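Long-range contact in 2,3-dihydroxybenzoate-AMP ligase (Bacillus subtilis, PDB 1MDB), which belongs to the ANL clan of AMP-binding enzymes and holds adenosine monophosphate and 2,3-dihydroxy-benzoic acid in its pocket: residues P259-E269 / W286-L297. Sequence-based numbering, arbitrary orientation.
Sequences PSPDDAFPLIE and WMDAASSRRDDL
With chi1 of -77° and -84°, Phe265 and Trp286 each carry CG beside the backbone N, and their side chains run antiparallel past each other into a T-shaped (edge-to-face) stack. The edge of Phe265 points at the face of the indole, with CE1 3.8 Å from CE3 of Trp286 and the planes 85° apart. The pair packs helix 261-271 against helix 280-292 in the AMP-binding fold; strand 275-278, which lies between the two helices in sequence, also touches the indole through Thr276 and Leu278. Trp286 is a knob among Pro261, Ala264, Phe265 and Ile268; CB of Ala264 presses to 3.4 Å from its CZ2. At the rim of the indole, NE1 of Trp286 donates to O of Pro259 (3.0 Å), nearly in the ring plane, which together with the packing helps to set the rotation of the indole. Phe265 is clamped on both faces: Pro261 CB lies over one, and Leu297 CD1 lies over the other in a CH-pi contact 3.8 Å from the ring centre. Toward solvent, Arg293 bends at chi2 and chi3, laying its aliphatic part beside CD2 and CE2 of Phe265 and bringing NH1 to 3.1 Å from OD1 of Asp262 in a salt bridge. Farther along, Glu269 and Asp296 bring like charges near each other, which may raise the affinity of one for a proton; OD1 of Asp296 accepts from N of Ser298. Beside them, OE1 of Glu269 takes a weak but straight hydrogen bond from N of Asp296, 3.5 Å long.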
loop_
_atom_site.group_PDB
_atom_site.type_symbol
_atom_site.label_atom_id
_atom_site.label_comp_id
_atom_site.label_asym_id
_atom_site.label_seq_id
_atom_site.Cartn_x
_atom_site.Cartn_y
_atom_site.Cartn_z
ATOM N N PRO A 259 -6.572 1.925 12.327
ATOM C CA PRO A 259 -7.324 0.972 11.500
ATOM C C PRO A 259 -8.408 0.228 12.273
ATOM O O PRO A 259 -9.335 -0.319 11.676
ATOM C CB PRO A 259 -6.250 -0.011 11.018
ATOM C CG PRO A 259 -4.948 0.702 11.246
ATOM C CD PRO A 259 -5.195 1.452 12.531
ATOM N N SER A 260 -8.271 0.199 13.596
ATOM C CA SER A 260 -9.190 -0.531 14.470
ATOM C C SER A 260 -10.682 -0.228 14.355
ATOM O O SER A 260 -11.085 0.916 14.169
ATOM C CB SER A 260 -8.760 -0.349 15.929
ATOM O OG SER A 260 -9.711 -0.908 16.815
ATOM N N PRO A 261 -11.526 -1.272 14.455
ATOM C CA PRO A 261 -12.978 -1.096 14.370
ATOM C C PRO A 261 -13.476 -0.062 15.388
ATOM O O PRO A 261 -14.384 0.712 15.103
ATOM C CB PRO A 261 -13.503 -2.495 14.662
ATOM C CG PRO A 261 -12.484 -3.351 14.004
ATOM C CD PRO A 261 -11.184 -2.707 14.467
ATOM N N ASP A 262 -12.879 -0.058 16.574
ATOM C CA ASP A 262 -13.276 0.892 17.600
ATOM C C ASP A 262 -13.263 2.318 17.070
ATOM O O ASP A 262 -14.124 3.119 17.422
ATOM C CB ASP A 262 -12.363 0.784 18.820
ATOM C CG ASP A 262 -12.717 -0.389 19.701
ATOM O OD1 ASP A 262 -13.887 -0.472 20.126
ATOM O OD2 ASP A 262 -11.838 -1.224 19.973
ATOM N N ASP A 263 -12.293 2.630 16.215
ATOM C CA ASP A 263 -12.203 3.962 15.636
ATOM C C ASP A 263 -12.968 4.107 14.327
ATOM O O ASP A 263 -13.675 5.090 14.126
ATOM C CB ASP A 263 -10.739 4.352 15.404
ATOM C CG ASP A 263 -10.020 4.713 16.688
ATOM O OD1 ASP A 263 -10.658 5.348 17.557
ATOM O OD2 ASP A 263 -8.821 4.380 16.824
ATOM N N ALA A 264 -12.831 3.117 13.447
ATOM C CA ALA A 264 -13.463 3.128 12.129
ATOM C C ALA A 264 -14.982 2.950 12.058
ATOM O O ALA A 264 -15.648 3.646 11.291
ATOM C CB ALA A 264 -12.792 2.082 11.239
ATOM N N PHE A 265 -15.529 2.012 12.825
ATOM C CA PHE A 265 -16.971 1.767 12.785
ATOM C C PHE A 265 -17.817 3.008 13.072
ATOM O O PHE A 265 -18.680 3.360 12.274
ATOM C CB PHE A 265 -17.336 0.615 13.733
ATOM C CG PHE A 265 -17.006 -0.753 13.177
ATOM C CD1 PHE A 265 -16.051 -0.898 12.171
ATOM C CD2 PHE A 265 -17.625 -1.894 13.680
ATOM C CE1 PHE A 265 -15.712 -2.155 11.672
ATOM C CE2 PHE A 265 -17.293 -3.164 13.189
ATOM C CZ PHE A 265 -16.333 -3.293 12.183
ATOM N N PRO A 266 -17.577 3.692 14.203
ATOM C CA PRO A 266 -18.378 4.889 14.490
ATOM C C PRO A 266 -18.288 5.872 13.323
ATOM O O PRO A 266 -19.278 6.481 12.926
ATOM C CB PRO A 266 -17.734 5.440 15.759
ATOM C CG PRO A 266 -17.218 4.208 16.439
ATOM C CD PRO A 266 -16.621 3.426 15.291
ATOM N N LEU A 267 -17.089 6.004 12.767
ATOM C CA LEU A 267 -16.840 6.903 11.643
ATOM C C LEU A 267 -17.640 6.486 10.411
ATOM O O LEU A 267 -18.122 7.320 9.655
ATOM C CB LEU A 267 -15.342 6.906 11.310
ATOM C CG LEU A 267 -14.450 8.113 11.628
ATOM C CD1 LEU A 267 -15.159 9.124 12.519
ATOM C CD2 LEU A 267 -13.170 7.605 12.260
ATOM N N ILE A 268 -17.773 5.184 10.203
ATOM C CA ILE A 268 -18.515 4.697 9.053
ATOM C C ILE A 268 -19.997 5.042 9.204
ATOM O O ILE A 268 -20.641 5.491 8.254
ATOM C CB ILE A 268 -18.329 3.173 8.891
ATOM C CG1 ILE A 268 -16.857 2.878 8.589
ATOM C CG2 ILE A 268 -19.224 2.649 7.775
ATOM C CD1 ILE A 268 -16.523 1.412 8.429
ATOM N N GLU A 269 -20.530 4.849 10.403
ATOM C CA GLU A 269 -21.936 5.160 10.649
ATOM C C GLU A 269 -22.187 6.672 10.719
ATOM O O GLU A 269 -23.139 7.181 10.125
ATOM C CB GLU A 269 -22.407 4.500 11.949
ATOM C CG GLU A 269 -23.660 5.143 12.539
ATOM C CD GLU A 269 -24.290 4.308 13.632
ATOM O OE1 GLU A 269 -23.548 3.721 14.450
ATOM O OE2 GLU A 269 -25.538 4.252 13.675
ATOM N N TRP A 286 -11.955 -7.016 11.385
ATOM C CA TRP A 286 -13.186 -6.290 11.085
ATOM C C TRP A 286 -14.391 -7.216 11.026
ATOM O O TRP A 286 -15.474 -6.861 11.505
ATOM C CB TRP A 286 -13.045 -5.528 9.765
ATOM C CG TRP A 286 -12.379 -4.182 9.922
ATOM C CD1 TRP A 286 -11.280 -3.892 10.686
ATOM C CD2 TRP A 286 -12.773 -2.951 9.302
ATOM N NE1 TRP A 286 -10.970 -2.556 10.578
ATOM C CE2 TRP A 286 -11.869 -1.957 9.737
ATOM C CE3 TRP A 286 -13.799 -2.593 8.419
ATOM C CZ2 TRP A 286 -11.965 -0.623 9.319
ATOM C CZ3 TRP A 286 -13.895 -1.267 8.001
ATOM C CH2 TRP A 286 -12.980 -0.300 8.453
ATOM N N MET A 287 -14.204 -8.401 10.441
ATOM C CA MET A 287 -15.288 -9.363 10.345
ATOM C C MET A 287 -15.698 -9.850 11.730
ATOM O O MET A 287 -16.888 -9.967 12.007
ATOM C CB MET A 287 -14.899 -10.538 9.438
ATOM C CG MET A 287 -14.654 -10.111 7.992
ATOM S SD MET A 287 -14.709 -11.471 6.798
ATOM C CE MET A 287 -16.359 -11.300 6.207
ATOM N N ASP A 288 -14.733 -10.116 12.609
ATOM C CA ASP A 288 -15.086 -10.548 13.964
ATOM C C ASP A 288 -15.863 -9.429 14.639
ATOM O O ASP A 288 -16.934 -9.643 15.208
ATOM C CB ASP A 288 -13.847 -10.831 14.825
ATOM C CG ASP A 288 -13.154 -12.122 14.456
ATOM O OD1 ASP A 288 -12.211 -12.505 15.179
ATOM O OD2 ASP A 288 -13.541 -12.752 13.449
ATOM N N ALA A 289 -15.307 -8.227 14.566
ATOM C CA ALA A 289 -15.920 -7.065 15.186
ATOM C C ALA A 289 -17.323 -6.795 14.654
ATOM O O ALA A 289 -18.238 -6.529 15.427
ATOM C CB ALA A 289 -15.034 -5.845 14.980
ATOM N N ALA A 290 -17.498 -6.881 13.339
ATOM C CA ALA A 290 -18.800 -6.612 12.740
ATOM C C ALA A 290 -19.905 -7.523 13.267
ATOM O O ALA A 290 -21.093 -7.233 13.104
ATOM C CB ALA A 290 -18.709 -6.721 11.224
ATOM N N SER A 291 -19.515 -8.623 13.903
ATOM C CA SER A 291 -20.482 -9.568 14.438
ATOM C C SER A 291 -20.748 -9.336 15.922
ATOM O O SER A 291 -21.720 -9.845 16.470
ATOM C CB SER A 291 -19.992 -11.001 14.207
ATOM O OG SER A 291 -19.731 -11.236 12.828
ATOM N N SER A 292 -19.891 -8.564 16.576
ATOM C CA SER A 292 -20.071 -8.291 17.996
ATOM C C SER A 292 -20.425 -6.826 18.252
ATOM O O SER A 292 -20.932 -6.479 19.319
ATOM C CB SER A 292 -18.800 -8.646 18.762
ATOM O OG SER A 292 -17.731 -7.810 18.365
ATOM N N ARG A 293 -20.150 -5.970 17.272
ATOM C CA ARG A 293 -20.439 -4.541 17.389
ATOM C C ARG A 293 -21.853 -4.245 16.890
ATOM O O ARG A 293 -22.382 -4.962 16.039
ATOM C CB ARG A 293 -19.429 -3.733 16.572
ATOM C CG ARG A 293 -17.972 -3.915 16.989
ATOM C CD ARG A 293 -17.484 -2.760 17.855
ATOM N NE ARG A 293 -17.724 -1.472 17.209
ATOM C CZ ARG A 293 -17.363 -0.295 17.712
ATOM N NH1 ARG A 293 -16.733 -0.226 18.876
ATOM N NH2 ARG A 293 -17.649 0.819 17.053
ATOM N N ARG A 294 -22.463 -3.192 17.426
ATOM C CA ARG A 294 -23.814 -2.811 17.032
ATOM C C ARG A 294 -23.809 -1.582 16.130
ATOM O O ARG A 294 -24.847 -0.961 15.911
ATOM C CB ARG A 294 -24.681 -2.537 18.269
ATOM C CG ARG A 294 -24.877 -3.750 19.178
ATOM C CD ARG A 294 -26.303 -3.824 19.717
ATOM N NE ARG A 294 -26.569 -5.095 20.390
ATOM C CZ ARG A 294 -27.781 -5.518 20.746
ATOM N NH1 ARG A 294 -28.851 -4.774 20.491
ATOM N NH2 ARG A 294 -27.925 -6.689 21.354
ATOM N N ASP A 295 -22.640 -1.228 15.608
ATOM C CA ASP A 295 -22.542 -0.076 14.726
ATOM C C ASP A 295 -23.290 -0.362 13.442
ATOM O O ASP A 295 -23.437 -1.516 13.049
ATOM C CB ASP A 295 -21.084 0.242 14.406
ATOM C CG ASP A 295 -20.303 0.661 15.628
ATOM O OD1 ASP A 295 -19.967 -0.222 16.450
ATOM O OD2 ASP A 295 -20.039 1.875 15.770
ATOM N N ASP A 296 -23.764 0.698 12.798
ATOM C CA ASP A 296 -24.499 0.582 11.545
ATOM C C ASP A 296 -23.580 0.905 10.369
ATOM O O ASP A 296 -23.383 2.069 10.017
ATOM C CB ASP A 296 -25.703 1.525 11.570
ATOM C CG ASP A 296 -26.325 1.710 10.208
ATOM O OD1 ASP A 296 -26.314 0.748 9.413
ATOM O OD2 ASP A 296 -26.838 2.818 9.941
ATOM N N LEU A 297 -23.025 -0.147 9.771
ATOM C CA LEU A 297 -22.099 -0.028 8.651
ATOM C C LEU A 297 -22.839 -0.131 7.335
ATOM O O LEU A 297 -22.233 -0.338 6.284
ATOM C CB LEU A 297 -21.054 -1.138 8.730
ATOM C CG LEU A 297 -20.439 -1.376 10.112
ATOM C CD1 LEU A 297 -19.369 -2.451 10.010
ATOM C CD2 LEU A 297 -19.850 -0.076 10.655
#